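Local coordinates for cycloserine biosynthesis protein DcsG (Streptomyces lavendulae, PDB 6JIL) that uses ATP and magnesium to cyclise O-ureido-D-serine to D-cycloserine in the biosynthesis of this antibiotic, at residues A[104-109]-A[266-271]; A[90-95]-A[135-140]; A[186-191]-A[254-259]; A[235-240]-A[270-275]. All blocks are in the same frame, centred on the assembly; numbering follows the deposited sequence.

Contact 1 of 4, residues A[104-109]-A[266-271]; sequences PVIPTT and MVLEME. With MG (magnesium ion), chain I; MG (magnesium ion), chain H; ADP (adenosine-5'-diphosphate), chain G.
Ile-106 reaches across to Leu-268 with the end of its side chain: chi2 of 179° carries CD1 outward, to 3.8 Å from Leu-268 CA. The same methyl comes within 3.9 Å of ADP N6, set to one side of the adenine plane, and Leu-268 turns its own CD1 and CD2 to the ribose and alpha-phosphate, making a joint hydrophobic wall for the nucleotide. Behind it, Val-105 and Val-267 cross obliquely, CG1 of Val-105 meeting Val-267 CB at 4.1 Å. Met-266 is a selenomethionine; its CG sits in the crowded position between backbone N and carbonyl carbon (chi1 49°), and the chain runs past the backbone of Val-105 until SE lies 4.1 Å from Ile-106 CA. A single beta bridge ties the loop to the edge strand: Val-267 N donates to Pro-104 O at 2.9 Å, and Ile-106 N to Val-267 O at 3.2 Å. This is the nucleotide site of an ATP-grasp enzyme, where the loop after helix 94-100 meets strand 265-271. The strand breaks direction at Leu-268, and beyond it Glu-269 and Glu-271 serve the metals. The carboxylate of Glu-269 grips the magnesium ion of chain I with both oxygens, and its OE2 bridges to the magnesium ion of chain H at 2.2 Å. Glu-271 OE2 binds the chain I ion at 2.2 Å, while ADP O2B joins this ion and O1B and O2A join the other.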
# COMPACT_ATOMS: atom_id res chain seq x y z
N PRO A 104 0.80 12.76 10.44
CA PRO A 104 0.46 13.69 9.36
C PRO A 104 0.12 12.98 8.05
O PRO A 104 0.94 12.25 7.51
CB PRO A 104 1.71 14.56 9.25
CG PRO A 104 2.80 13.61 9.61
CD PRO A 104 2.22 12.88 10.81
N VAL A 105 -1.08 13.21 7.54
CA VAL A 105 -1.50 12.58 6.30
C VAL A 105 -2.06 13.61 5.33
O VAL A 105 -2.38 14.73 5.71
CB VAL A 105 -2.58 11.50 6.54
CG1 VAL A 105 -2.09 10.49 7.54
CG2 VAL A 105 -3.86 12.15 7.03
N ILE A 106 -2.17 13.21 4.07
CA ILE A 106 -2.72 14.09 3.05
C ILE A 106 -4.19 14.28 3.39
O ILE A 106 -4.89 13.30 3.67
CB ILE A 106 -2.62 13.45 1.64
CG1 ILE A 106 -1.15 13.39 1.19
CG2 ILE A 106 -3.48 14.23 0.65
CD1 ILE A 106 -0.95 12.76 -0.19
N PRO A 107 -4.66 15.54 3.40
CA PRO A 107 -6.07 15.78 3.71
C PRO A 107 -6.88 14.80 2.86
O PRO A 107 -6.83 14.83 1.63
CB PRO A 107 -6.26 17.24 3.28
CG PRO A 107 -4.92 17.84 3.63
CD PRO A 107 -3.94 16.80 3.14
N THR A 108 -7.61 13.91 3.54
CA THR A 108 -8.37 12.85 2.88
C THR A 108 -9.86 12.80 3.19
O THR A 108 -10.24 12.76 4.36
CB THR A 108 -7.74 11.49 3.24
OG1 THR A 108 -6.45 11.38 2.63
CG2 THR A 108 -8.63 10.34 2.80
N THR A 109 -10.69 12.77 2.15
CA THR A 109 -12.14 12.70 2.29
C THR A 109 -12.70 11.41 1.71
O THR A 109 -12.59 11.16 0.51
CB THR A 109 -12.83 13.89 1.58
OG1 THR A 109 -12.56 15.09 2.30
CG2 THR A 109 -14.34 13.67 1.50
N MSE A 266 4.30 14.05 4.84
CA MSE A 266 2.99 13.51 5.19
C MSE A 266 2.74 12.21 4.42
O MSE A 266 3.14 12.06 3.27
CB MSE A 266 1.87 14.54 4.94
CG MSE A 266 1.88 15.21 3.57
SE MSE A 266 0.52 16.63 3.45
CE MSE A 266 1.45 18.02 4.42
N VAL A 267 2.08 11.27 5.08
CA VAL A 267 1.78 9.99 4.48
C VAL A 267 0.85 10.12 3.28
O VAL A 267 -0.16 10.81 3.34
CB VAL A 267 1.14 9.05 5.51
CG1 VAL A 267 0.80 7.71 4.86
CG2 VAL A 267 2.08 8.85 6.69
N LEU A 268 1.23 9.45 2.18
CA LEU A 268 0.45 9.43 0.95
C LEU A 268 -0.37 8.16 1.09
O LEU A 268 -1.59 8.18 1.02
CB LEU A 268 1.38 9.28 -0.26
CG LEU A 268 0.90 9.47 -1.70
CD1 LEU A 268 1.86 8.73 -2.62
CD2 LEU A 268 -0.51 8.97 -1.89
N GLU A 269 0.34 7.05 1.27
CA GLU A 269 -0.28 5.75 1.46
C GLU A 269 0.72 4.87 2.20
O GLU A 269 1.90 5.19 2.28
CB GLU A 269 -0.67 5.11 0.12
CG GLU A 269 0.48 4.52 -0.68
CD GLU A 269 0.03 3.36 -1.55
OE1 GLU A 269 -0.65 2.46 -1.02
OE2 GLU A 269 0.35 3.35 -2.76
N MSE A 270 0.22 3.76 2.74
CA MSE A 270 1.04 2.84 3.50
C MSE A 270 0.62 1.41 3.18
O MSE A 270 -0.57 1.12 3.12
CB MSE A 270 0.86 3.13 4.99
CG MSE A 270 1.31 2.04 5.93
SE MSE A 270 0.94 2.52 7.79
CE MSE A 270 2.75 2.55 8.44
N GLU A 271 1.60 0.54 2.95
CA GLU A 271 1.31 -0.86 2.62
C GLU A 271 1.91 -1.84 3.62
O GLU A 271 3.13 -1.96 3.75
CB GLU A 271 1.80 -1.18 1.20
CG GLU A 271 0.88 -0.61 0.13
CD GLU A 271 1.47 -0.71 -1.26
OE1 GLU A 271 1.98 -1.78 -1.63
OE2 GLU A 271 1.42 0.29 -1.99
MG MG I . -0.36 1.21 -2.95
MG MG H . 1.68 4.31 -4.30
PB ADP G . -1.81 3.41 -5.22
O1B ADP G . -0.24 3.65 -5.51
O2B ADP G . -1.98 2.41 -4.08
O3B ADP G . -2.47 2.85 -6.50
PA ADP G . -1.58 6.06 -4.52
O1A ADP G . -2.06 6.79 -3.35
O2A ADP G . -0.08 5.62 -4.23
O3A ADP G . -2.57 4.79 -4.78
O5' ADP G . -1.67 7.04 -5.80
C5' ADP G . -0.88 6.52 -6.86
C4' ADP G . -0.01 7.65 -7.42
O4' ADP G . -0.83 8.79 -7.75
C3' ADP G . 1.02 8.12 -6.39
O3' ADP G . 2.23 7.38 -6.48
C2' ADP G . 1.18 9.60 -6.72
O2' ADP G . 2.21 9.82 -7.69
C1' ADP G . -0.21 10.01 -7.24
N9 ADP G . -1.04 10.62 -6.16
C8 ADP G . -2.11 10.06 -5.51
N7 ADP G . -2.63 10.89 -4.67
C5 ADP G . -1.95 12.06 -4.71
C6 ADP G . -2.18 13.36 -4.20
N6 ADP G . -3.19 13.60 -3.29
N1 ADP G . -1.40 14.37 -4.64
C2 ADP G . -0.43 14.18 -5.54
N3 ADP G . -0.19 12.97 -6.05
C4 ADP G . -0.91 11.90 -5.67
O HOH W 1 2.21 4.77 -6.63
O HOH W 2 3.33 5.24 -2.96
O HOH W 3 -2.19 -0.12 -2.57

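Contact 2 of 4, residues A[90-95]-A[135-140]; sequences LDKRYL and VVKPTD. With ADP (adenosine-5'-diphosphate), chain G.
The carboxylate of Asp-91 lies beside Thr-139, the two side chains pointing the same way, with OD2 3.0 Å from Thr-139 OG1; OD1 turns instead to NH1 of Arg-93 in a salt bridge. The Tyr-94 ring carries Lys-92 CA on one face, 3.5 Å above the plane and displaced toward the rim. A third flat group, the adenine of ADP, has Val-135 CG2 over one face, nearest to C6. The contact lies at the ATP-grasp nucleotide cleft, where the turn leading into helix 94-100 is tied to the residue just past strand 133-138. The tie is a nearly straight hydrogen bond from Lys-92 N to Thr-139 O, 2.6 Å long with 173° at the hydrogen. Both lysines bind the nucleotide, and their side chains cross at about a right angle, CD to CD 3.8 Å, before parting toward different phosphates. A bend at chi3 (76°) brings CE of Lys-137 beside the nucleotide; NZ, beyond it, bonds to ADP N7 and to O1A, both at 3.0 Å, with Gln-175 OE1 as a further partner; base and alpha-phosphate are thus held by one ammonium group. Lys-92 is extended as far as CE, and a turn at chi4 (57°) places NZ by the beta-phosphate. NZ donates to ADP O2B at 2.9 Å, and also to two waters, one of which in turn donates a hydrogen bond to Pro-138 O.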
# COMPACT_ATOMS: atom_id res chain seq x y z
N LEU A 90 -5.76 -3.24 3.41
CA LEU A 90 -6.21 -3.21 2.02
C LEU A 90 -7.29 -2.18 1.74
O LEU A 90 -8.02 -2.29 0.75
CB LEU A 90 -6.70 -4.58 1.58
CG LEU A 90 -5.61 -5.56 1.15
CD1 LEU A 90 -4.65 -5.76 2.29
CD2 LEU A 90 -6.22 -6.89 0.73
N ASP A 91 -7.39 -1.17 2.60
CA ASP A 91 -8.39 -0.11 2.43
C ASP A 91 -7.80 1.20 2.93
O ASP A 91 -7.59 1.38 4.12
CB ASP A 91 -9.67 -0.45 3.19
CG ASP A 91 -10.76 0.59 3.01
OD1 ASP A 91 -11.94 0.25 3.25
OD2 ASP A 91 -10.45 1.75 2.65
N LYS A 92 -7.56 2.12 2.00
CA LYS A 92 -6.96 3.41 2.33
C LYS A 92 -7.68 4.23 3.39
O LYS A 92 -7.23 5.32 3.75
CB LYS A 92 -6.77 4.24 1.06
CG LYS A 92 -5.59 3.78 0.21
CD LYS A 92 -5.47 4.60 -1.07
CE LYS A 92 -4.19 4.27 -1.83
NZ LYS A 92 -4.10 2.83 -2.17
N ARG A 93 -8.78 3.70 3.90
CA ARG A 93 -9.50 4.39 4.96
C ARG A 93 -8.63 4.39 6.22
O ARG A 93 -8.95 5.06 7.21
CB ARG A 93 -10.85 3.71 5.22
CG ARG A 93 -11.89 4.06 4.18
CD ARG A 93 -12.91 2.97 4.02
NE ARG A 93 -13.64 2.71 5.25
CZ ARG A 93 -14.37 1.62 5.47
NH1 ARG A 93 -14.44 0.69 4.52
NH2 ARG A 93 -15.00 1.45 6.62
N TYR A 94 -7.53 3.65 6.19
CA TYR A 94 -6.63 3.61 7.34
C TYR A 94 -5.98 4.99 7.54
O TYR A 94 -5.44 5.28 8.60
CB TYR A 94 -5.56 2.51 7.16
CG TYR A 94 -4.71 2.65 5.91
CD1 TYR A 94 -3.86 3.74 5.73
CD2 TYR A 94 -4.80 1.72 4.88
CE1 TYR A 94 -3.15 3.92 4.55
CE2 TYR A 94 -4.09 1.88 3.69
CZ TYR A 94 -3.27 2.98 3.53
OH TYR A 94 -2.61 3.19 2.35
N LEU A 95 -6.05 5.84 6.52
CA LEU A 95 -5.47 7.18 6.63
C LEU A 95 -6.15 8.02 7.71
O LEU A 95 -5.54 8.94 8.26
CB LEU A 95 -5.54 7.93 5.30
CG LEU A 95 -4.64 7.46 4.15
CD1 LEU A 95 -5.01 8.22 2.90
CD2 LEU A 95 -3.17 7.66 4.50
N VAL A 135 -7.49 14.68 -6.46
CA VAL A 135 -7.34 13.34 -6.99
C VAL A 135 -8.47 12.44 -6.54
O VAL A 135 -8.97 12.56 -5.42
CB VAL A 135 -6.00 12.71 -6.53
CG1 VAL A 135 -5.84 11.31 -7.13
CG2 VAL A 135 -4.85 13.60 -6.94
N VAL A 136 -8.88 11.55 -7.44
CA VAL A 136 -9.93 10.59 -7.16
C VAL A 136 -9.28 9.22 -7.18
O VAL A 136 -8.48 8.91 -8.06
CB VAL A 136 -11.06 10.61 -8.22
CG1 VAL A 136 -11.99 9.40 -8.01
CG2 VAL A 136 -11.84 11.93 -8.12
N LYS A 137 -9.61 8.39 -6.20
CA LYS A 137 -9.03 7.06 -6.15
C LYS A 137 -9.85 6.16 -5.24
O LYS A 137 -10.46 6.63 -4.27
CB LYS A 137 -7.60 7.13 -5.60
CG LYS A 137 -7.56 7.32 -4.09
CD LYS A 137 -6.14 7.39 -3.53
CE LYS A 137 -5.48 8.72 -3.80
NZ LYS A 137 -4.18 8.86 -3.08
N PRO A 138 -9.90 4.86 -5.55
CA PRO A 138 -10.64 3.89 -4.74
C PRO A 138 -9.82 3.63 -3.48
O PRO A 138 -8.60 3.71 -3.51
CB PRO A 138 -10.70 2.67 -5.64
CG PRO A 138 -9.39 2.75 -6.36
CD PRO A 138 -9.31 4.21 -6.73
N THR A 139 -10.48 3.34 -2.37
CA THR A 139 -9.75 3.08 -1.14
C THR A 139 -9.10 1.70 -1.20
O THR A 139 -8.14 1.42 -0.48
CB THR A 139 -10.66 3.09 0.07
OG1 THR A 139 -11.61 2.04 -0.05
CG2 THR A 139 -11.37 4.43 0.18
N ASP A 140 -9.65 0.84 -2.06
CA ASP A 140 -9.13 -0.51 -2.21
C ASP A 140 -8.48 -0.77 -3.56
O ASP A 140 -9.04 -1.47 -4.41
CB ASP A 140 -10.23 -1.55 -1.94
CG ASP A 140 -11.45 -1.39 -2.85
OD1 ASP A 140 -12.32 -2.29 -2.82
OD2 ASP A 140 -11.55 -0.39 -3.59
PB ADP G . -1.81 3.41 -5.22
O1B ADP G . -0.24 3.65 -5.51
O2B ADP G . -1.98 2.41 -4.08
O3B ADP G . -2.47 2.85 -6.50
PA ADP G . -1.58 6.06 -4.52
O1A ADP G . -2.06 6.79 -3.35
O2A ADP G . -0.08 5.62 -4.23
O3A ADP G . -2.57 4.79 -4.78
O5' ADP G . -1.67 7.04 -5.80
C5' ADP G . -0.88 6.52 -6.86
C4' ADP G . -0.01 7.65 -7.42
O4' ADP G . -0.83 8.79 -7.75
C3' ADP G . 1.02 8.12 -6.39
O3' ADP G . 2.23 7.38 -6.48
C2' ADP G . 1.18 9.60 -6.72
O2' ADP G . 2.21 9.82 -7.69
C1' ADP G . -0.21 10.01 -7.24
N9 ADP G . -1.04 10.62 -6.16
C8 ADP G . -2.11 10.06 -5.51
N7 ADP G . -2.63 10.89 -4.67
C5 ADP G . -1.95 12.06 -4.71
C6 ADP G . -2.18 13.36 -4.20
N6 ADP G . -3.19 13.60 -3.29
N1 ADP G . -1.40 14.37 -4.64
C2 ADP G . -0.43 14.18 -5.54
N3 ADP G . -0.19 12.97 -6.05
C4 ADP G . -0.91 11.90 -5.67
O HOH W 4 -5.38 0.26 -0.77
O HOH W 5 -6.20 3.07 -4.02

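Contact 3 of 4, residues A[186-191]-A[254-259]; sequences ETDLTF and RVDLVR. With ADP (adenosine-5'-diphosphate), chain G.
Strands 186-191 and 254-259 run antiparallel at 159°, with Thr-187 facing Leu-257 and Leu-189 facing Val-255 as hydrogen-bonded pairs, each joined by two N-H to O bonds. On the face of these four residues, Leu-189 and Leu-257 cross at about a right angle, Leu-189 CD1 lying 3.8 Å from Leu-257 CD2. The other face is charged. Asp-188, Arg-254 and Asp-256 form a salt-bridge network in which Arg-254 NH2 donates to the syn lone pair of Asp-256 OD2 at 2.9 Å, that oxygen lying 22° out of the guanidinium plane. Arg-254 NE reaches Asp-188 OD2 only weakly, at 3.4 Å; the very close approach of the two aspartates is doubtful in the model. Arg-254, a probable active-site residue, turns NH1 to Ser-276 O and Glu-271. Further along this face, Glu-186 OE2 accepts a hydrogen bond from ADP O3' at 2.9 Å, holding the ribose. In the five-stranded ATP-grasp sheet the pair is flanked by strands 195-202 and 265-271, while helix 227-244 packs against Thr-187, Phe-191 and Leu-257.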
# COMPACT_ATOMS: atom_id res chain seq x y z
N GLU A 186 7.78 11.30 -4.68
CA GLU A 186 7.49 10.84 -3.33
C GLU A 186 8.63 9.97 -2.84
O GLU A 186 9.46 9.52 -3.63
CB GLU A 186 6.19 10.03 -3.33
CG GLU A 186 6.39 8.59 -3.77
CD GLU A 186 5.10 7.89 -4.17
OE1 GLU A 186 4.99 6.68 -3.92
OE2 GLU A 186 4.22 8.55 -4.75
N THR A 187 8.68 9.72 -1.53
CA THR A 187 9.72 8.87 -0.96
C THR A 187 9.05 7.69 -0.26
O THR A 187 8.19 7.88 0.61
CB THR A 187 10.59 9.65 0.04
OG1 THR A 187 11.13 10.81 -0.61
CG2 THR A 187 11.75 8.79 0.52
N ASP A 188 9.44 6.48 -0.65
CA ASP A 188 8.89 5.25 -0.09
C ASP A 188 9.89 4.56 0.83
O ASP A 188 10.92 4.05 0.36
CB ASP A 188 8.48 4.31 -1.23
CG ASP A 188 7.34 4.87 -2.09
OD1 ASP A 188 7.00 6.07 -1.94
OD2 ASP A 188 6.79 4.11 -2.92
N LEU A 189 9.60 4.53 2.13
CA LEU A 189 10.48 3.92 3.11
C LEU A 189 10.05 2.50 3.49
O LEU A 189 8.88 2.23 3.73
CB LEU A 189 10.55 4.77 4.38
CG LEU A 189 11.13 6.19 4.34
CD1 LEU A 189 10.21 7.12 3.57
CD2 LEU A 189 11.32 6.70 5.77
N THR A 190 11.02 1.60 3.55
CA THR A 190 10.75 0.21 3.90
C THR A 190 11.27 -0.09 5.30
O THR A 190 12.40 0.25 5.64
CB THR A 190 11.41 -0.73 2.90
OG1 THR A 190 10.76 -0.57 1.63
CG2 THR A 190 11.29 -2.16 3.35
N PHE A 191 10.42 -0.73 6.10
CA PHE A 191 10.77 -1.09 7.47
C PHE A 191 10.64 -2.58 7.73
O PHE A 191 9.79 -3.25 7.14
CB PHE A 191 9.87 -0.37 8.47
CG PHE A 191 10.20 1.08 8.67
CD1 PHE A 191 10.02 2.00 7.65
CD2 PHE A 191 10.64 1.53 9.92
CE1 PHE A 191 10.27 3.35 7.87
CE2 PHE A 191 10.89 2.88 10.14
CZ PHE A 191 10.71 3.80 9.12
N ARG A 254 5.75 -0.53 4.13
CA ARG A 254 6.29 0.56 3.34
C ARG A 254 5.39 1.75 3.60
O ARG A 254 4.17 1.64 3.56
CB ARG A 254 6.28 0.22 1.85
CG ARG A 254 7.22 1.11 1.03
CD ARG A 254 7.13 0.86 -0.48
NE ARG A 254 5.92 1.46 -1.05
CZ ARG A 254 4.89 0.76 -1.52
NH1 ARG A 254 4.91 -0.56 -1.49
NH2 ARG A 254 3.83 1.39 -2.00
N VAL A 255 6.01 2.89 3.89
CA VAL A 255 5.27 4.11 4.15
C VAL A 255 5.68 5.11 3.08
O VAL A 255 6.86 5.46 2.99
CB VAL A 255 5.61 4.67 5.53
CG1 VAL A 255 4.77 5.90 5.82
CG2 VAL A 255 5.37 3.60 6.59
N ASP A 256 4.72 5.56 2.28
CA ASP A 256 5.02 6.52 1.22
C ASP A 256 4.72 7.95 1.67
O ASP A 256 3.62 8.26 2.12
CB ASP A 256 4.23 6.16 -0.04
CG ASP A 256 4.43 4.71 -0.47
OD1 ASP A 256 5.55 4.17 -0.30
OD2 ASP A 256 3.47 4.09 -0.97
N LEU A 257 5.74 8.80 1.55
CA LEU A 257 5.65 10.20 1.97
C LEU A 257 5.73 11.21 0.86
O LEU A 257 6.41 11.00 -0.14
CB LEU A 257 6.78 10.50 2.96
CG LEU A 257 6.66 10.10 4.42
CD1 LEU A 257 5.86 8.83 4.56
CD2 LEU A 257 8.06 9.96 5.01
N VAL A 258 5.04 12.33 1.05
CA VAL A 258 5.07 13.44 0.09
C VAL A 258 5.35 14.71 0.89
O VAL A 258 5.12 14.76 2.09
CB VAL A 258 3.73 13.58 -0.68
CG1 VAL A 258 3.54 12.38 -1.61
CG2 VAL A 258 2.56 13.71 0.28
N ARG A 259 5.87 15.73 0.21
CA ARG A 259 6.22 16.99 0.85
C ARG A 259 5.07 18.00 0.84
O ARG A 259 4.55 18.34 -0.22
CB ARG A 259 7.43 17.63 0.15
CG ARG A 259 8.63 16.70 -0.01
CD ARG A 259 9.78 17.33 -0.81
NE ARG A 259 10.52 18.35 -0.06
CZ ARG A 259 10.18 19.63 0.02
NH1 ARG A 259 9.10 20.09 -0.61
NH2 ARG A 259 10.92 20.47 0.73
PB ADP G . -1.81 3.41 -5.22
O1B ADP G . -0.24 3.65 -5.51
O2B ADP G . -1.98 2.41 -4.08
O3B ADP G . -2.47 2.85 -6.50
PA ADP G . -1.58 6.06 -4.52
O1A ADP G . -2.06 6.79 -3.35
O2A ADP G . -0.08 5.62 -4.23
O3A ADP G . -2.57 4.79 -4.78
O5' ADP G . -1.67 7.04 -5.80
C5' ADP G . -0.88 6.52 -6.86
C4' ADP G . -0.01 7.65 -7.42
O4' ADP G . -0.83 8.79 -7.75
C3' ADP G . 1.02 8.12 -6.39
O3' ADP G . 2.23 7.38 -6.48
C2' ADP G . 1.18 9.60 -6.72
O2' ADP G . 2.21 9.82 -7.69
C1' ADP G . -0.21 10.01 -7.24
N9 ADP G . -1.04 10.62 -6.16
C8 ADP G . -2.11 10.06 -5.51
N7 ADP G . -2.63 10.89 -4.67
C5 ADP G . -1.95 12.06 -4.71
C6 ADP G . -2.18 13.36 -4.20
N6 ADP G . -3.19 13.60 -3.29
N1 ADP G . -1.40 14.37 -4.64
C2 ADP G . -0.43 14.18 -5.54
N3 ADP G . -0.19 12.97 -6.05
C4 ADP G . -0.91 11.90 -5.67
O HOH W 6 8.81 13.03 0.27

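Contact 4 of 4, residues A[235-240]-A[270-275]; sequences AALAAS and MELCEP. With MG (magnesium ion), chain I.
Helix 227-244 packs here on the end of strand 265-271 and the loop after it, a buried helix-on-sheet contact in which Met-270 and Leu-272 meet Ala-236, Leu-237 and Ser-240. It lies within the ATP-grasp fold, on the face of the antiparallel sheet turned away from the nucleotide. No hydrogen bond crosses it; the fit is made by side chains. Met-270, a selenomethionine, leaves the strand with CG anti to the backbone N (chi1 163°) and extends toward the helix as far as SE, then bends, so that CE turns to Ala-236 and Leu-237. CE sits over Ala-236 CB, but its closeness to Leu-237 CD2 is doubtful in the model. Two residues on, Leu-272 also points at the helix and forks: CD2 meets Leu-237 CD2 at 3.8 Å, whereas CD1 touches Ser-240 OG at 3.7 Å. Leu-85 and Trp-88 of helix 83-89 pack against Leu-272 as well. Glu-271, between the two hydrophobic residues, turns to the other side, toward the magnesium ion of chain I, and this strand end therefore separates a metal-binding side from a helix-packed one. Ser-240 folds back along its own helix, where OG donates to Ala-236 O at 2.9 Å from the face of that carbonyl opposite the backbone N of Ser-240, and the same OG lies 3.4 Å from Met-270 SE.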
# COMPACT_ATOMS: atom_id res chain seq x y z
N ALA A 235 6.13 6.61 12.93
CA ALA A 235 4.94 6.97 13.70
C ALA A 235 3.74 6.29 13.08
O ALA A 235 2.87 5.78 13.79
CB ALA A 235 4.74 8.48 13.70
N ALA A 236 3.70 6.28 11.75
CA ALA A 236 2.61 5.64 11.03
C ALA A 236 2.55 4.16 11.39
O ALA A 236 1.46 3.61 11.58
CB ALA A 236 2.81 5.82 9.53
N LEU A 237 3.71 3.52 11.47
CA LEU A 237 3.78 2.10 11.81
C LEU A 237 3.36 1.86 13.25
O LEU A 237 2.61 0.92 13.54
CB LEU A 237 5.21 1.57 11.59
CG LEU A 237 5.67 1.45 10.12
CD1 LEU A 237 7.15 1.13 10.04
CD2 LEU A 237 4.86 0.37 9.43
N ALA A 238 3.83 2.70 14.16
CA ALA A 238 3.47 2.55 15.56
C ALA A 238 1.97 2.76 15.74
O ALA A 238 1.33 2.07 16.52
CB ALA A 238 4.26 3.55 16.42
N ALA A 239 1.40 3.70 14.99
CA ALA A 239 -0.03 3.97 15.06
C ALA A 239 -0.80 2.75 14.61
O ALA A 239 -1.88 2.44 15.14
CB ALA A 239 -0.38 5.17 14.19
N SER A 240 -0.26 2.05 13.61
CA SER A 240 -0.90 0.84 13.09
C SER A 240 -0.84 -0.27 14.12
O SER A 240 -1.82 -0.98 14.34
CB SER A 240 -0.19 0.38 11.81
OG SER A 240 -0.22 1.40 10.83
N MSE A 270 0.22 3.76 2.74
CA MSE A 270 1.04 2.84 3.50
C MSE A 270 0.62 1.41 3.18
O MSE A 270 -0.57 1.12 3.12
CB MSE A 270 0.86 3.13 4.99
CG MSE A 270 1.31 2.04 5.93
SE MSE A 270 0.94 2.52 7.79
CE MSE A 270 2.75 2.55 8.44
N GLU A 271 1.60 0.54 2.95
CA GLU A 271 1.31 -0.86 2.62
C GLU A 271 1.91 -1.84 3.62
O GLU A 271 3.13 -1.96 3.75
CB GLU A 271 1.80 -1.18 1.20
CG GLU A 271 0.88 -0.61 0.13
CD GLU A 271 1.47 -0.71 -1.26
OE1 GLU A 271 1.98 -1.78 -1.63
OE2 GLU A 271 1.42 0.29 -1.99
N LEU A 272 1.03 -2.55 4.32
CA LEU A 272 1.45 -3.49 5.35
C LEU A 272 1.11 -4.94 5.05
O LEU A 272 1.65 -5.85 5.69
CB LEU A 272 0.80 -3.09 6.67
CG LEU A 272 0.93 -1.59 6.94
CD1 LEU A 272 0.23 -1.25 8.23
CD2 LEU A 272 2.40 -1.20 6.99
N CYS A 273 0.22 -5.16 4.09
CA CYS A 273 -0.20 -6.52 3.75
C CYS A 273 0.67 -7.16 2.68
O CYS A 273 1.33 -8.15 2.96
CB CYS A 273 -1.65 -6.51 3.29
SG CYS A 273 -2.26 -8.15 2.90
N GLU A 274 0.64 -6.61 1.48
CA GLU A 274 1.42 -7.12 0.35
C GLU A 274 2.15 -5.98 -0.36
O GLU A 274 1.88 -5.68 -1.52
CB GLU A 274 0.50 -7.85 -0.63
CG GLU A 274 -0.88 -7.23 -0.79
CD GLU A 274 -0.82 -5.75 -1.10
OE1 GLU A 274 -0.45 -4.96 -0.20
OE2 GLU A 274 -1.15 -5.37 -2.24
N PRO A 275 3.10 -5.33 0.33
CA PRO A 275 3.85 -4.22 -0.25
C PRO A 275 5.01 -4.56 -1.16
O PRO A 275 5.69 -5.59 -1.01
CB PRO A 275 4.37 -3.50 0.97
CG PRO A 275 4.75 -4.68 1.85
CD PRO A 275 3.52 -5.56 1.73
MG MG I . -0.36 1.21 -2.95
O HOH W 3 -2.19 -0.12 -2.57

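Strand 265-271 is the common element: contact 1 uses it from the loop side, contact 4 from helix 227-244, and its sheet neighbour 252-259 carries contact 3. The centres of contacts 1, 3 and 4 lie 10 to 11 Å apart. Contact 2, which reaches strand 133-138 of the other ATP-grasp sheet, is 9 Å from contact 1 but 16 Å from contact 3. Along the chain contact 2 closes before contacts 3 and 4 open and interleaves with contact 1, in whose loop contact 3 is nested; contacts 3 and 4 interleave. Direct links include Tyr-94 OH with Met-270 N and the salt bridge of Arg-254 with Glu-271. Contacts 1, 2 and 3 all reach ADP, so two sheets enclose one nucleotide and its metals.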